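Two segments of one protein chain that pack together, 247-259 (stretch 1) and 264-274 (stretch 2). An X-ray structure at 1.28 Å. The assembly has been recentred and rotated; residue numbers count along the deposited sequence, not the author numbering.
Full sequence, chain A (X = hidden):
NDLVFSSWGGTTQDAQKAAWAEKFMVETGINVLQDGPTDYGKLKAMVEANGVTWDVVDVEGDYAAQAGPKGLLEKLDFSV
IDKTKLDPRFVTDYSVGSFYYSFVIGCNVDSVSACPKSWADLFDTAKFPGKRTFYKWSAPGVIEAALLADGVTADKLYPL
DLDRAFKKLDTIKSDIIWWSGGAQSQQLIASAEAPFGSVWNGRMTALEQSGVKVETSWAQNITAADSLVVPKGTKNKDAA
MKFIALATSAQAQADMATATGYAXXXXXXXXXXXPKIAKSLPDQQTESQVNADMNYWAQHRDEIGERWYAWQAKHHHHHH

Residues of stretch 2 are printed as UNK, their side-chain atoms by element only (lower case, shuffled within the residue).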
ATOM      1  N   ALA A 247     -14.622   0.631   9.787  1.00 12.65           N
ATOM      2  CA  ALA A 247     -13.227   0.251   9.516  1.00 11.88           C
ATOM      3  C   ALA A 247     -12.213   1.323   9.919  1.00 11.60           C
ATOM      4  O   ALA A 247     -11.053   0.999  10.231  1.00 12.10           O
ATOM      5  CB  ALA A 247     -13.081  -0.046   8.032  1.00 12.36           C
ATOM      6  N   THR A 248     -12.646   2.581   9.870  1.00 11.19           N
ATOM      7  CA  THR A 248     -11.780   3.712  10.196  1.00 11.26           C
ATOM      8  C   THR A 248     -11.945   4.219  11.624  1.00 14.84           C
ATOM      9  O   THR A 248     -11.273   5.192  12.002  1.00 13.81           O
ATOM     10  CB  THR A 248     -11.895   4.841   9.192  1.00 13.54           C
ATOM     11  OG1 THR A 248     -13.219   5.385   9.237  1.00 13.20           O
ATOM     12  CG2 THR A 248     -11.553   4.404   7.771  1.00 12.41           C
ATOM     13  N   SER A 249     -12.787   3.526  12.428  1.00 12.68           N
ATOM     14  CA  SER A 249     -12.945   3.900  13.837  1.00 12.78           C
ATOM     15  C   SER A 249     -11.703   3.444  14.640  1.00 15.52           C
ATOM     16  O   SER A 249     -10.893   2.631  14.189  1.00 13.73           O
ATOM     17  CB  SER A 249     -14.249   3.351  14.401  1.00 16.25           C
ATOM     18  OG  SER A 249     -14.268   1.940  14.413  1.00 18.18           O
ATOM     19  N   ALA A 250     -11.535   3.994  15.852  1.00 15.17           N
ATOM     20  CA  ALA A 250     -10.320   3.828  16.619  1.00 14.80           C
ATOM     21  C   ALA A 250      -9.931   2.421  16.940  1.00 16.66           C
ATOM     22  O   ALA A 250      -8.790   2.040  16.676  1.00 14.24           O
ATOM     23  CB  ALA A 250     -10.378   4.664  17.899  1.00 16.88           C
ATOM     24  N   GLN A 251     -10.856   1.648  17.529  1.00 14.99           N
ATOM     25  CA  GLN A 251     -10.516   0.277  17.889  1.00 14.94           C
ATOM     26  C   GLN A 251     -10.262  -0.591  16.657  1.00 16.78           C
ATOM     27  O   GLN A 251      -9.311  -1.364  16.657  1.00 15.11           O
ATOM     28  CB  GLN A 251     -11.589  -0.365  18.808  1.00 17.01           C
ATOM     29  CG  GLN A 251     -11.124  -1.656  19.480  1.00 18.86           C
ATOM     30  CD  GLN A 251      -9.971  -1.488  20.439  1.00 29.55           C
ATOM     31  OE1 GLN A 251     -10.063  -0.786  21.458  1.00 24.01           O
ATOM     32  NE2 GLN A 251      -8.877  -2.167  20.158  1.00 19.15           N
ATOM     33  N   ALA A 252     -11.117  -0.464  15.628  1.00 13.30           N
ATOM     34  CA  ALA A 252     -10.980  -1.201  14.370  1.00 12.83           C
ATOM     35  C   ALA A 252      -9.617  -0.895  13.725  1.00 13.84           C
ATOM     36  O   ALA A 252      -8.956  -1.826  13.258  1.00 13.23           O
ATOM     37  CB  ALA A 252     -12.110  -0.833  13.430  1.00 13.45           C
ATOM     38  N   GLN A 253      -9.176   0.372  13.769  1.00 12.83           N
ATOM     39  CA  GLN A 253      -7.880   0.732  13.188  1.00 11.68           C
ATOM     40  C   GLN A 253      -6.720   0.186  14.038  1.00 13.62           C
ATOM     41  O   GLN A 253      -5.694  -0.293  13.513  1.00 11.98           O
ATOM     42  CB  GLN A 253      -7.777   2.234  13.038  1.00 12.57           C
ATOM     43  CG  GLN A 253      -8.504   2.746  11.805  1.00 11.49           C
ATOM     44  CD  GLN A 253      -7.683   2.467  10.560  1.00 11.74           C
ATOM     45  OE1 GLN A 253      -6.489   2.759  10.542  1.00 11.28           O
ATOM     46  NE2 GLN A 253      -8.301   1.902   9.503  1.00 10.72           N
ATOM     47  N   ALA A 254      -6.856   0.266  15.382  1.00 12.97           N
ATOM     48  CA  ALA A 254      -5.815  -0.284  16.240  1.00 12.90           C
ATOM     49  C   ALA A 254      -5.714  -1.795  15.996  1.00 14.15           C
ATOM     50  O   ALA A 254      -4.619  -2.324  15.945  1.00 13.28           O
ATOM     51  CB  ALA A 254      -6.166  -0.014  17.714  1.00 14.24           C
ATOM     52  N   ASP A 255      -6.848  -2.492  15.849  1.00 12.64           N
ATOM     53  CA  ASP A 255      -6.801  -3.938  15.617  1.00 12.80           C
ATOM     54  C   ASP A 255      -6.197  -4.289  14.270  1.00 14.35           C
ATOM     55  O   ASP A 255      -5.408  -5.223  14.199  1.00 13.11           O
ATOM     56  CB  ASP A 255      -8.201  -4.562  15.780  1.00 13.85           C
ATOM     57  CG  ASP A 255      -8.750  -4.475  17.214  1.00 14.49           C
ATOM     58  OD1 ASP A 255      -7.973  -4.117  18.131  1.00 17.25           O
ATOM     59  OD2 ASP A 255      -9.954  -4.654  17.379  1.00 17.67           O
ATOM     60  N   MET A 256      -6.474  -3.495  13.233  1.00 12.28           N
ATOM     61  CA  MET A 256      -5.873  -3.714  11.911  1.00 12.47           C
ATOM     62  C   MET A 256      -4.350  -3.530  12.052  1.00 12.87           C
ATOM     63  O   MET A 256      -3.562  -4.328  11.547  1.00 12.14           O
ATOM     64  CB  MET A 256      -6.480  -2.702  10.936  1.00 13.01           C
ATOM     65  CG  MET A 256      -5.847  -2.695   9.531  1.00 13.06           C
ATOM     66  SD  MET A 256      -4.287  -1.756   9.447  1.00 12.78           S
ATOM     67  CE  MET A 256      -4.822  -0.135  10.012  1.00 12.15           C
ATOM     68  N   ALA A 257      -3.926  -2.466  12.765  1.00 11.11           N
ATOM     69  CA  ALA A 257      -2.505  -2.200  12.886  1.00 11.47           C
ATOM     70  C   ALA A 257      -1.761  -3.283  13.657  1.00 12.66           C
ATOM     71  O   ALA A 257      -0.689  -3.744  13.258  1.00 12.77           O
ATOM     72  CB  ALA A 257      -2.311  -0.843  13.571  1.00 12.25           C
ATOM     73  N   THR A 258      -2.355  -3.711  14.782  1.00 12.83           N
ATOM     74  CA  THR A 258      -1.761  -4.770  15.582  1.00 13.40           C
ATOM     75  C   THR A 258      -1.603  -6.041  14.745  1.00 14.91           C
ATOM     76  O   THR A 258      -0.581  -6.722  14.882  1.00 15.26           O
ATOM     77  CB  THR A 258      -2.680  -5.039  16.793  1.00 15.76           C
ATOM     78  OG1 THR A 258      -2.713  -3.866  17.593  1.00 15.69           O
ATOM     79  CG2 THR A 258      -2.215  -6.227  17.653  1.00 17.05           C
ATOM     80  N   ALA A 259      -2.596  -6.354  13.904  1.00 13.26           N
ATOM     81  CA  ALA A 259      -2.606  -7.584  13.107  1.00 15.30           C
ATOM     82  C   ALA A 259      -1.713  -7.526  11.883  1.00 17.62           C
ATOM     83  O   ALA A 259      -1.414  -8.579  11.326  1.00 18.42           O
ATOM     84  CB  ALA A 259      -4.019  -7.902  12.673  1.00 16.67           C
ATOM     85  N   UNK A 264      -2.102   2.886  11.935  1.00 10.76           N
ATOM     86  CA  UNK A 264      -3.501   3.308  11.831  1.00 10.57           C
ATOM     87  C   UNK A 264      -3.633   4.724  11.282  1.00 12.21           C
ATOM     88  O   UNK A 264      -2.693   5.531  11.359  1.00 13.16           O
ATOM     89  c   UNK A 264      -2.801   3.366  14.108  1.00 15.77           C
ATOM     90  c   UNK A 264      -4.006   3.204  13.265  1.00 12.86           C
ATOM     91  c   UNK A 264      -1.620   2.871  13.333  1.00 11.67           C
ATOM     92  N   UNK A 265      -4.818   5.014  10.753  1.00  9.71           N
ATOM     93  CA  UNK A 265      -5.204   6.304  10.191  1.00 10.27           C
ATOM     94  C   UNK A 265      -6.395   6.907  10.914  1.00 12.27           C
ATOM     95  O   UNK A 265      -7.157   7.686  10.359  1.00 11.89           O
ATOM     96  c   UNK A 265      -3.942   6.128   8.003  1.00 11.93           C
ATOM     97  c   UNK A 265      -6.256   5.125   8.215  1.00 11.44           C
ATOM     98  c   UNK A 265      -5.342   6.270   8.646  1.00 11.62           C
ATOM     99  N   UNK A 266      -6.508   6.551  12.205  1.00 13.37           N
ATOM    100  CA  UNK A 266      -7.428   7.162  13.166  1.00 13.98           C
ATOM    101  C   UNK A 266      -6.476   7.660  14.248  1.00 13.74           C
ATOM    102  O   UNK A 266      -5.641   6.892  14.748  1.00 12.83           O
ATOM    103  n   UNK A 266     -10.699   6.867  14.328  1.00 14.85           N
ATOM    104  c   UNK A 266      -8.440   6.182  13.713  1.00 13.98           C
ATOM    105  c   UNK A 266      -9.414   6.882  14.650  1.00 15.70           C
ATOM    106  o   UNK A 266      -8.997   7.462  15.665  1.00 15.38           O
ATOM    107  N   UNK A 267      -6.588   8.943  14.593  1.00 13.92           N
ATOM    108  CA  UNK A 267      -5.696   9.591  15.560  1.00 13.93           C
ATOM    109  C   UNK A 267      -5.871   9.145  16.994  1.00 15.70           C
ATOM    110  O   UNK A 267      -4.982   9.421  17.813  1.00 16.89           O
ATOM    111  c   UNK A 267      -5.765  11.112  15.385  1.00 16.85           C
ATOM    112  c   UNK A 267      -7.455  13.041  15.502  1.00 26.37           C
ATOM    113  c   UNK A 267      -7.098  11.678  15.972  1.00 17.14           C
ATOM    114  c   UNK A 267      -5.570  11.458  13.897  1.00 22.55           C
ATOM    115  N   UNK A 268      -6.923   8.396  17.288  1.00 14.21           N
ATOM    116  CA  UNK A 268      -7.131   7.887  18.642  1.00 14.37           C
ATOM    117  C   UNK A 268      -6.830   6.403  18.763  1.00 15.66           C
ATOM    118  O   UNK A 268      -7.139   5.794  19.789  1.00 15.96           O
ATOM    119  c   UNK A 268      -8.538   8.240  19.136  1.00 15.80           C
ATOM    120  c   UNK A 268      -9.907  10.320  19.899  1.00 31.23           C
ATOM    121  c   UNK A 268      -8.746   9.746  19.122  1.00 16.75           C
ATOM    122  o   UNK A 268      -9.922  11.560  20.076  1.00 24.76           O
ATOM    123  o   UNK A 268     -10.818   9.555  20.286  1.00 27.04           O
ATOM    124  N   UNK A 269      -6.194   5.796  17.722  1.00 13.65           N
ATOM    125  CA  UNK A 269      -5.868   4.370  17.733  1.00 13.85           C
ATOM    126  C   UNK A 269      -4.587   4.007  18.486  1.00 17.44           C
ATOM    127  O   UNK A 269      -4.567   2.976  19.142  1.00 16.24           O
ATOM    128  c   UNK A 269      -5.743   3.839  16.312  1.00 14.73           C
ATOM    129  o   UNK A 269      -7.003   3.912  15.679  1.00 14.30           O
ATOM    130  N   UNK A 270      -3.497   4.799  18.329  1.00 18.72           N
ATOM    131  CA  UNK A 270      -2.184   4.477  18.914  1.00 20.82           C
ATOM    132  C   UNK A 270      -2.243   4.153  20.403  1.00 23.00           C
ATOM    133  O   UNK A 270      -1.667   3.156  20.851  1.00 22.75           O
ATOM    134  c   UNK A 270      -1.184   5.599  18.665  1.00 22.49           C
ATOM    135  N   UNK A 271      -3.015   4.937  21.130  1.00 18.87           N
ATOM    136  CA  UNK A 271      -3.184   4.774  22.570  1.00 19.74           C
ATOM    137  C   UNK A 271      -3.822   3.436  22.995  1.00 23.71           C
ATOM    138  O   UNK A 271      -3.693   3.039  24.153  1.00 23.03           O
ATOM    139  n   UNK A 271      -7.839   8.853  23.343  1.00 35.07           N
ATOM    140  c   UNK A 271      -3.947   5.965  23.139  1.00 23.43           C
ATOM    141  c   UNK A 271      -5.399   6.033  22.749  1.00 24.73           C
ATOM    142  c   UNK A 271      -6.007   7.243  23.395  1.00 34.25           C
ATOM    143  c   UNK A 271      -7.441   7.451  23.051  1.00 30.96           C
ATOM    144  N   UNK A 272      -4.498   2.742  22.066  1.00 18.16           N
ATOM    145  CA  UNK A 272      -5.154   1.470  22.352  1.00 17.88           C
ATOM    146  C   UNK A 272      -4.233   0.302  22.115  1.00 21.30           C
ATOM    147  O   UNK A 272      -4.552  -0.839  22.467  1.00 22.22           O
ATOM    148  c   UNK A 272      -8.536   2.180  20.432  1.00 19.18           C
ATOM    149  c   UNK A 272      -7.445   2.426  21.499  1.00 19.53           C
ATOM    150  c   UNK A 272      -8.114   2.573  22.887  1.00 22.53           C
ATOM    151  c   UNK A 272      -6.416   1.312  21.476  1.00 17.43           C
ATOM    152  N   UNK A 273      -3.097   0.570  21.501  1.00 18.97           N
ATOM    153  CA  UNK A 273      -2.192  -0.498  21.151  1.00 18.81           C
ATOM    154  C   UNK A 273      -1.145  -0.772  22.183  1.00 24.94           C
ATOM    155  O   UNK A 273      -0.841   0.081  23.023  1.00 25.17           O
ATOM    156  c   UNK A 273      -0.730  -1.216  16.906  1.00 17.96           C
ATOM    157  c   UNK A 273      -1.530  -0.203  19.795  1.00 19.44           C
ATOM    158  c   UNK A 273      -2.529  -0.055  18.656  1.00 18.83           C
ATOM    159  s   UNK A 273      -1.694   0.332  17.119  1.00 18.31           S
ATOM    160  N   UNK A 274      -0.571  -1.980  22.100  1.00 24.61           N
ATOM    161  CA  UNK A 274       0.555  -2.391  22.916  1.00 25.15           C
ATOM    162  C   UNK A 274       1.718  -1.463  22.504  1.00 30.42           C
ATOM    163  O   UNK A 274       2.046  -1.380  21.309  1.00 29.03           O
ATOM    164  o   UNK A 274       2.060  -5.730  23.525  1.00 49.50           O
ATOM    165  c   UNK A 274       2.045  -4.492  23.393  1.00 39.30           C
ATOM    166  c   UNK A 274       0.897  -3.867  22.612  1.00 27.64           C
ATOM    167  o   UNK A 274       2.964  -3.750  23.807  1.00 38.79           O
TER
HETATM  168  O   HOH W   1      -6.169  -2.655  21.235  1.00 34.65           O
HETATM  169  O   HOH W   2      -1.294  -3.739  20.056  1.00 25.74           O

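Position 264 carries three carbons that close a ring onto the backbone N: one of them lies within bonding distance of N, so no amide hydrogen remains. That is Pro264. Its CD sits 3.8 Å from Ala257 CB, an apolar contact with the helix.

Position 265 has three carbons, one carrying the other two. A fork directly at CB with no further atoms fits valine, and Val265 donates its backbone N to Gln253 OE1 (2.8 Å, N-H...acceptor angle 168°). The same oxygen lies 3.3 Å from Val265 CG2, so the amide end of Gln253 is held close against this residue.

At 266 there are two carbons, the second bearing one oxygen and one nitrogen. The nitrogen is 2.9 Å from Thr248 O, an acceptor, whereas the oxygen is 2.8 Å from the backbone N of position 268, a donor. This carboxamide is Asn266: ND2 donates to Thr248 O at 167°, and OD1 accepts from the backbone at 163°. ND2 also lies 3.4 Å from Ala250 N, but both are donors and no bond forms.

Position 267 shows four carbons forked at the first, with one arm two carbons long: Ile267. Its CB points away from stretch 1, and no side-chain atom comes within 8.0 Å of it.

Three carbons, the third carrying two oxygens, make position 268 Glu268. Its CB is 4.2 Å from Ala250 CB, a marginal approach.

Position 269 has one carbon and then one oxygen, which reads as Ser269. OG donates to Ala250 O at 2.8 Å. That carbonyl also accepts Ala254 N at 2.9 Å within the helix, so it serves two donors. Ser269 N in turn bonds to Asn266 O at 3.2 Å, in the type I turn from Asn266 to Ser269.

A single carbon at 270, pointing away, identifies Ala270. Position 271 has four carbons in a row ending in nitrogen, and this side chain comes no nearer to stretch 1 than 6.6 Å: Lys271.

At 272, four carbons fork at the second, as in Leu272. CD1 is 4.0 Å from Ala250 CB, and CB is 4.0 Å from Ala254 CB. A water accepts from Gln251 NE2 (3.0 Å) and donates to Leu272 O (2.7 Å).

Position 273 is an unbranched chain of two carbons, sulfur and one carbon: Met273. CG lies 3.8 Å from Ala254 CB, and CE is 3.7 Å from Ala257 CB and 3.4 Å from Thr258 OG1.

Position 274 has two carbons, the second carrying two oxygens. Asp274 caps a backbone N just past the stretch; a second water accepts from Asp274 N and donates to Thr258 OG1, both at 2.8 Å.

The contact thus combines three direct hydrogen bonds, to Thr248 O, Ala250 O and Gln253 OE1, with apolar packing. The small side chains of Ala250, Ala254 and Ala257 meet Leu272, Met273 and Pro264, and 592 Å² is buried in all.

Stretch 2, residues 264-274: PVNIESAKLMD
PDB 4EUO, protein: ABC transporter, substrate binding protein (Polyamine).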